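Local coordinates for ribosomal RNA small subunit methyltransferase E (Thermotoga maritima, PDB 1Z85), which probably methylates N3 of a specific uridine in 16S ribosomal RNA, using S-adenosyl-L-methionine as the methyl donor, at residues B[89-94]-B[114-119]; B[164-169]-B[190-195]. All coordinates share one frame; numbering follows the deposited sequence.

Interaction 1 of 2, residues B[89-94]-B[114-119]; sequences VVVPIG and IFFHKF
Ile93 O is held by two hydrogen bonds: water 1 donates to it at 2.7 Å, and Ser122 OG bonds it from outside the two segments. The same water accepts from Phe119 N, so it bridges the two segments just past the strand ends. Before that point strands 89-92 and 114-117 run parallel, their axes 35° apart, joined by a ladder in which Val89 O receives Phe115 N, Phe115 O receives Val91 N, and Val91 O receives His117 N. The last rung, Ile93 N to His117 O at 2.8 Å, is straight at hydrogen (172°), although the donor stands above the carbonyl plane. Phe115 O is also approached by Val90 CA at 3.2 Å, a CA-H...O contact.

On one face, Val91, its CG1 anti to the backbone N, lies alongside Phe116 and sets CG1 at the ring edge, 3.7 Å from CE1; its CG2 branch meets Ile114 CG2. Past the strand end, Ile93 crosses Phe116 at about a right angle, CG1 touching CB. On the other face, Val90 CG1 reaches His117 CB, while Pro92 CB comes obliquely to Phe119 CE1 at 3.6 Å. His117 ND1 lies 3.6 Å above the centre of the Phe119 ring, and Phe119 CD2 lies in plane at the edge of the His117 ring. Helix 96-108 packs Ile103 against Phe116 and Leu102 against Pro92. Two adjacent parallel strands joined through this helix form a beta-alpha-beta unit of the methyltransferase domain's alpha/beta knot fold.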
loop_
_atom_site.group_PDB
_atom_site.type_symbol
_atom_site.label_atom_id
_atom_site.label_comp_id
_atom_site.label_asym_id
_atom_site.label_seq_id
_atom_site.Cartn_x
_atom_site.Cartn_y
_atom_site.Cartn_z
ATOM N N VAL B 89 12.910 3.608 -11.585
ATOM C CA VAL B 89 12.910 2.555 -10.589
ATOM C C VAL B 89 13.498 1.288 -11.200
ATOM O O VAL B 89 13.131 0.892 -12.298
ATOM C CB VAL B 89 11.471 2.304 -10.072
ATOM C CG1 VAL B 89 11.433 1.218 -9.068
ATOM C CG2 VAL B 89 10.873 3.602 -9.392
ATOM N N VAL B 90 14.389 0.635 -10.465
ATOM C CA VAL B 90 14.864 -0.710 -10.818
ATOM C C VAL B 90 14.003 -1.706 -10.074
ATOM O O VAL B 90 13.994 -1.705 -8.827
ATOM C CB VAL B 90 16.298 -0.930 -10.420
ATOM C CG1 VAL B 90 16.714 -2.344 -10.717
ATOM C CG2 VAL B 90 17.177 0.072 -11.152
ATOM N N VAL B 91 13.205 -2.451 -10.855
ATOM C CA VAL B 91 12.306 -3.516 -10.388
ATOM C C VAL B 91 13.008 -4.876 -10.526
ATOM O O VAL B 91 13.533 -5.226 -11.598
ATOM C CB VAL B 91 10.998 -3.488 -11.178
ATOM C CG1 VAL B 91 10.060 -4.705 -10.849
ATOM C CG2 VAL B 91 10.265 -2.138 -10.932
ATOM N N PRO B 92 13.094 -5.627 -9.416
ATOM C CA PRO B 92 13.680 -6.947 -9.488
ATOM C C PRO B 92 12.787 -7.903 -10.280
ATOM O O PRO B 92 11.554 -7.878 -10.118
ATOM C CB PRO B 92 13.792 -7.379 -8.024
ATOM C CG PRO B 92 12.760 -6.556 -7.295
ATOM C CD PRO B 92 12.650 -5.264 -8.054
ATOM N N ILE B 93 13.421 -8.696 -11.146
ATOM C CA ILE B 93 12.798 -9.796 -11.851
ATOM C C ILE B 93 12.691 -10.961 -10.867
ATOM O O ILE B 93 13.681 -11.590 -10.533
ATOM C CB ILE B 93 13.582 -10.204 -13.095
ATOM C CG1 ILE B 93 13.547 -9.075 -14.130
ATOM C CG2 ILE B 93 13.008 -11.443 -13.693
ATOM C CD1 ILE B 93 14.577 -9.239 -15.273
ATOM N N GLY B 94 11.468 -11.172 -10.361
ATOM C CA GLY B 94 11.196 -12.157 -9.305
ATOM C C GLY B 94 9.811 -12.764 -9.480
ATOM O O GLY B 94 9.291 -12.801 -10.591
ATOM N N ILE B 114 10.889 2.279 -15.884
ATOM C CA ILE B 114 11.082 1.029 -15.149
ATOM C C ILE B 114 12.247 0.235 -15.810
ATOM O O ILE B 114 12.322 0.102 -17.042
ATOM C CB ILE B 114 9.810 0.207 -15.192
ATOM C CG1 ILE B 114 8.630 1.084 -14.754
ATOM C CG2 ILE B 114 9.951 -1.062 -14.343
ATOM C CD1 ILE B 114 7.302 0.389 -14.801
ATOM N N PHE B 115 13.149 -0.264 -14.966
ATOM C CA PHE B 115 14.295 -1.076 -15.383
ATOM C C PHE B 115 14.200 -2.412 -14.674
ATOM O O PHE B 115 14.162 -2.486 -13.437
ATOM C CB PHE B 115 15.629 -0.405 -15.063
ATOM C CG PHE B 115 15.880 0.840 -15.849
ATOM C CD1 PHE B 115 16.506 0.786 -17.074
ATOM C CD2 PHE B 115 15.470 2.092 -15.364
ATOM C CE1 PHE B 115 16.738 1.947 -17.801
ATOM C CE2 PHE B 115 15.652 3.243 -16.092
ATOM C CZ PHE B 115 16.307 3.196 -17.307
ATOM N N PHE B 116 14.172 -3.476 -15.462
ATOM C CA PHE B 116 14.086 -4.833 -14.923
ATOM C C PHE B 116 15.447 -5.475 -14.777
ATOM O O PHE B 116 16.126 -5.747 -15.768
ATOM C CB PHE B 116 13.165 -5.672 -15.820
ATOM C CG PHE B 116 11.754 -5.235 -15.757
ATOM C CD1 PHE B 116 11.065 -5.333 -14.575
ATOM C CD2 PHE B 116 11.121 -4.712 -16.853
ATOM C CE1 PHE B 116 9.770 -4.935 -14.514
ATOM C CE2 PHE B 116 9.799 -4.307 -16.784
ATOM C CZ PHE B 116 9.142 -4.418 -15.652
ATOM N N HIS B 117 15.816 -5.780 -13.537
ATOM C CA HIS B 117 17.072 -6.438 -13.249
ATOM C C HIS B 117 16.897 -7.794 -12.514
ATOM O O HIS B 117 16.118 -7.949 -11.600
ATOM C CB HIS B 117 17.981 -5.458 -12.452
ATOM C CG HIS B 117 19.393 -5.942 -12.268
ATOM N ND1 HIS B 117 19.870 -6.383 -11.048
ATOM C CD2 HIS B 117 20.422 -6.064 -13.140
ATOM C CE1 HIS B 117 21.128 -6.780 -11.186
ATOM N NE2 HIS B 117 21.504 -6.551 -12.434
ATOM N N LYS B 118 17.621 -8.783 -12.964
ATOM C CA LYS B 118 17.667 -10.058 -12.302
ATOM C C LYS B 118 18.866 -10.064 -11.309
ATOM O O LYS B 118 20.057 -10.181 -11.685
ATOM C CB LYS B 118 17.794 -11.149 -13.368
ATOM C CG LYS B 118 17.563 -12.628 -12.933
ATOM C CD LYS B 118 18.403 -13.522 -13.931
ATOM C CE LYS B 118 18.067 -15.022 -13.927
ATOM N NZ LYS B 118 18.231 -15.682 -15.301
ATOM N N PHE B 119 18.545 -9.948 -10.025
ATOM C CA PHE B 119 19.590 -9.923 -8.978
ATOM C C PHE B 119 20.160 -11.313 -8.855
ATOM O O PHE B 119 19.543 -12.278 -9.343
ATOM C CB PHE B 119 19.026 -9.405 -7.657
ATOM C CG PHE B 119 18.690 -7.923 -7.688
ATOM C CD1 PHE B 119 17.482 -7.468 -8.234
ATOM C CD2 PHE B 119 19.570 -6.991 -7.196
ATOM C CE1 PHE B 119 17.174 -6.129 -8.292
ATOM C CE2 PHE B 119 19.259 -5.638 -7.238
ATOM C CZ PHE B 119 18.055 -5.207 -7.788
HETATM O O HOH W 1 15.628 -10.470 -9.094
#

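Interaction 2 of 2, residues B[164-169]-B[190-195]; sequences TLDLDA and GGFSEK
Thr164 and Phe192 meet tip to tip: the methyl CG2, anti to the backbone N, is 3.4 Å from Phe192 CZ and approaches the ring obliquely. Phe192 gets there because its CG lies anti to the carbonyl carbon (chi1 -59°), which carries the ring tip back to the end of strand 161-165. Asp166 crosses the same ring obliquely, its carboxylate plane turned 49° from the ring plane. Its OD1 stays 4.0 Å from Phe192 CD2, a loose contact, and the polar link runs through water 2, which donates to Asp166 OD1 at 2.5 Å and accepts from Phe192 N at 3.2 Å.

The carboxylate has further partners. OD1 also takes a weak bond from Asp168 N, within the type I turn from Asp166 to Ala169, and OD2 forms a salt bridge with Arg197. That bridge probably favours the ionised acid. Within the turn, Asp168 OD2 comes to 3.9 Å from Gly191 CA. A CB placed on Gly191 would crowd Asp168 OD2 at 3.2 Å. At phi 94° it would also jam against the carbonyl O of Gly190.

An alanine in place of Phe192 would remove the ring and would probably leave the Thr164 methyl and the flank of Asp166 without this packing partner, though the water link through the backbone N could remain.

Around the contact, Phe192 also packs on Leu200 and Arg197 of helix 194-201, whose N-cap is Ser193. Thr164 OG1 bonds Thr204 OG1, and Thr164 pairs by backbone with Thr205 and Val207, while Leu165 pairs with Val185 on the other neighbouring strand, 182-186.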
loop_
_atom_site.group_PDB
_atom_site.type_symbol
_atom_site.label_atom_id
_atom_site.label_comp_id
_atom_site.label_asym_id
_atom_site.label_seq_id
_atom_site.Cartn_x
_atom_site.Cartn_y
_atom_site.Cartn_z
ATOM N N THR B 164 18.679 3.186 -2.578
ATOM C CA THR B 164 18.422 1.741 -2.554
ATOM C C THR B 164 17.472 1.397 -1.407
ATOM O O THR B 164 17.744 1.722 -0.263
ATOM C CB THR B 164 19.729 0.952 -2.412
ATOM O OG1 THR B 164 20.566 1.234 -3.527
ATOM C CG2 THR B 164 19.466 -0.561 -2.378
ATOM N N LEU B 165 16.345 0.784 -1.750
ATOM C CA LEU B 165 15.453 0.161 -0.788
ATOM C C LEU B 165 15.877 -1.301 -0.473
ATOM O O LEU B 165 15.537 -2.242 -1.205
ATOM C CB LEU B 165 14.008 0.166 -1.319
ATOM C CG LEU B 165 12.952 -0.619 -0.512
ATOM C CD1 LEU B 165 12.972 -0.248 0.998
ATOM C CD2 LEU B 165 11.568 -0.390 -1.146
ATOM N N ASP B 166 16.596 -1.460 0.625
ATOM C CA ASP B 166 16.938 -2.756 1.191
ATOM C C ASP B 166 15.724 -3.228 1.996
ATOM O O ASP B 166 15.347 -2.626 3.016
ATOM C CB ASP B 166 18.164 -2.606 2.114
ATOM C CG ASP B 166 18.673 -3.940 2.664
ATOM O OD1 ASP B 166 18.200 -5.017 2.236
ATOM O OD2 ASP B 166 19.554 -3.911 3.543
ATOM N N LEU B 167 15.091 -4.289 1.527
ATOM C CA LEU B 167 13.838 -4.735 2.124
ATOM C C LEU B 167 14.058 -5.395 3.478
ATOM O O LEU B 167 13.159 -5.388 4.305
ATOM C CB LEU B 167 13.109 -5.695 1.173
ATOM C CG LEU B 167 12.628 -5.087 -0.159
ATOM C CD1 LEU B 167 12.259 -6.193 -1.127
ATOM C CD2 LEU B 167 11.454 -4.115 0.066
ATOM N N ASP B 168 15.258 -5.936 3.698
ATOM C CA ASP B 168 15.585 -6.636 4.951
ATOM C C ASP B 168 16.066 -5.690 6.080
ATOM O O ASP B 168 16.290 -6.128 7.213
ATOM C CB ASP B 168 16.623 -7.760 4.707
ATOM C CG ASP B 168 16.127 -8.853 3.723
ATOM O OD1 ASP B 168 14.901 -8.957 3.463
ATOM O OD2 ASP B 168 16.982 -9.619 3.215
ATOM N N ALA B 169 16.215 -4.400 5.766
ATOM C CA ALA B 169 16.493 -3.360 6.768
ATOM C C ALA B 169 15.890 -2.008 6.353
ATOM O O ALA B 169 16.076 -1.561 5.223
ATOM C CB ALA B 169 17.995 -3.217 6.965
ATOM N N GLY B 190 15.159 -12.434 -2.056
ATOM C CA GLY B 190 16.132 -13.222 -1.292
ATOM C C GLY B 190 17.287 -12.397 -0.741
ATOM O O GLY B 190 18.211 -12.957 -0.161
ATOM N N GLY B 191 17.259 -11.076 -0.938
ATOM C CA GLY B 191 18.292 -10.178 -0.400
ATOM C C GLY B 191 19.394 -9.897 -1.400
ATOM O O GLY B 191 19.587 -10.657 -2.351
ATOM N N PHE B 192 20.088 -8.777 -1.214
ATOM C CA PHE B 192 21.311 -8.520 -1.980
ATOM C C PHE B 192 22.382 -9.573 -1.601
ATOM O O PHE B 192 22.510 -9.971 -0.452
ATOM C CB PHE B 192 21.864 -7.105 -1.720
ATOM C CG PHE B 192 20.907 -5.981 -2.071
ATOM C CD1 PHE B 192 20.513 -5.771 -3.375
ATOM C CD2 PHE B 192 20.449 -5.109 -1.094
ATOM C CE1 PHE B 192 19.633 -4.726 -3.708
ATOM C CE2 PHE B 192 19.612 -4.062 -1.422
ATOM C CZ PHE B 192 19.177 -3.888 -2.728
ATOM N N SER B 193 23.124 -10.053 -2.581
ATOM C CA SER B 193 24.332 -10.807 -2.308
ATOM C C SER B 193 25.307 -9.786 -1.761
ATOM O O SER B 193 24.989 -8.592 -1.705
ATOM C CB SER B 193 24.864 -11.454 -3.587
ATOM O OG SER B 193 25.296 -10.472 -4.507
ATOM N N GLU B 194 26.471 -10.247 -1.331
ATOM C CA GLU B 194 27.480 -9.373 -0.759
ATOM C C GLU B 194 28.174 -8.527 -1.832
ATOM O O GLU B 194 28.593 -7.403 -1.570
ATOM C CB GLU B 194 28.523 -10.190 0.027
ATOM C CG GLU B 194 28.050 -10.656 1.415
ATOM N N LYS B 195 28.323 -9.083 -3.022
ATOM C CA LYS B 195 28.831 -8.341 -4.155
ATOM C C LYS B 195 27.885 -7.190 -4.481
ATOM O O LYS B 195 28.324 -6.065 -4.646
ATOM C CB LYS B 195 28.937 -9.257 -5.361
ATOM C CG LYS B 195 30.270 -9.207 -6.079
ATOM C CD LYS B 195 30.341 -10.285 -7.186
ATOM C CE LYS B 195 31.301 -11.445 -6.853
ATOM N NZ LYS B 195 31.818 -12.075 -8.119
HETATM O O HOH W 2 18.620 -7.240 1.129
#

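Interaction 1 is complete by residue 119, well before interaction 2 begins at residue 164, and their centres lie 13 Å apart. Both involve strands of the parallel sheet of the methyltransferase domain: interaction 1 joins strands 87-92 and 113-117, whereas interaction 2 starts from strand 161-165, with strand 182-186 lying between 87-92 and 161-165. They touch directly, Phe119 CE2 packing 3.7 Å from Phe192 CE1, so the loop after strand 113-117 meets the one leading into helix 194-201. Ser193 OG bonds Glu120 and Gly190 O bonds Arg121, adding polar ties between these loops. The two contacts thus bring loops at the C-terminal strand ends together, a region that in SPOUT relatives contributes to cofactor binding.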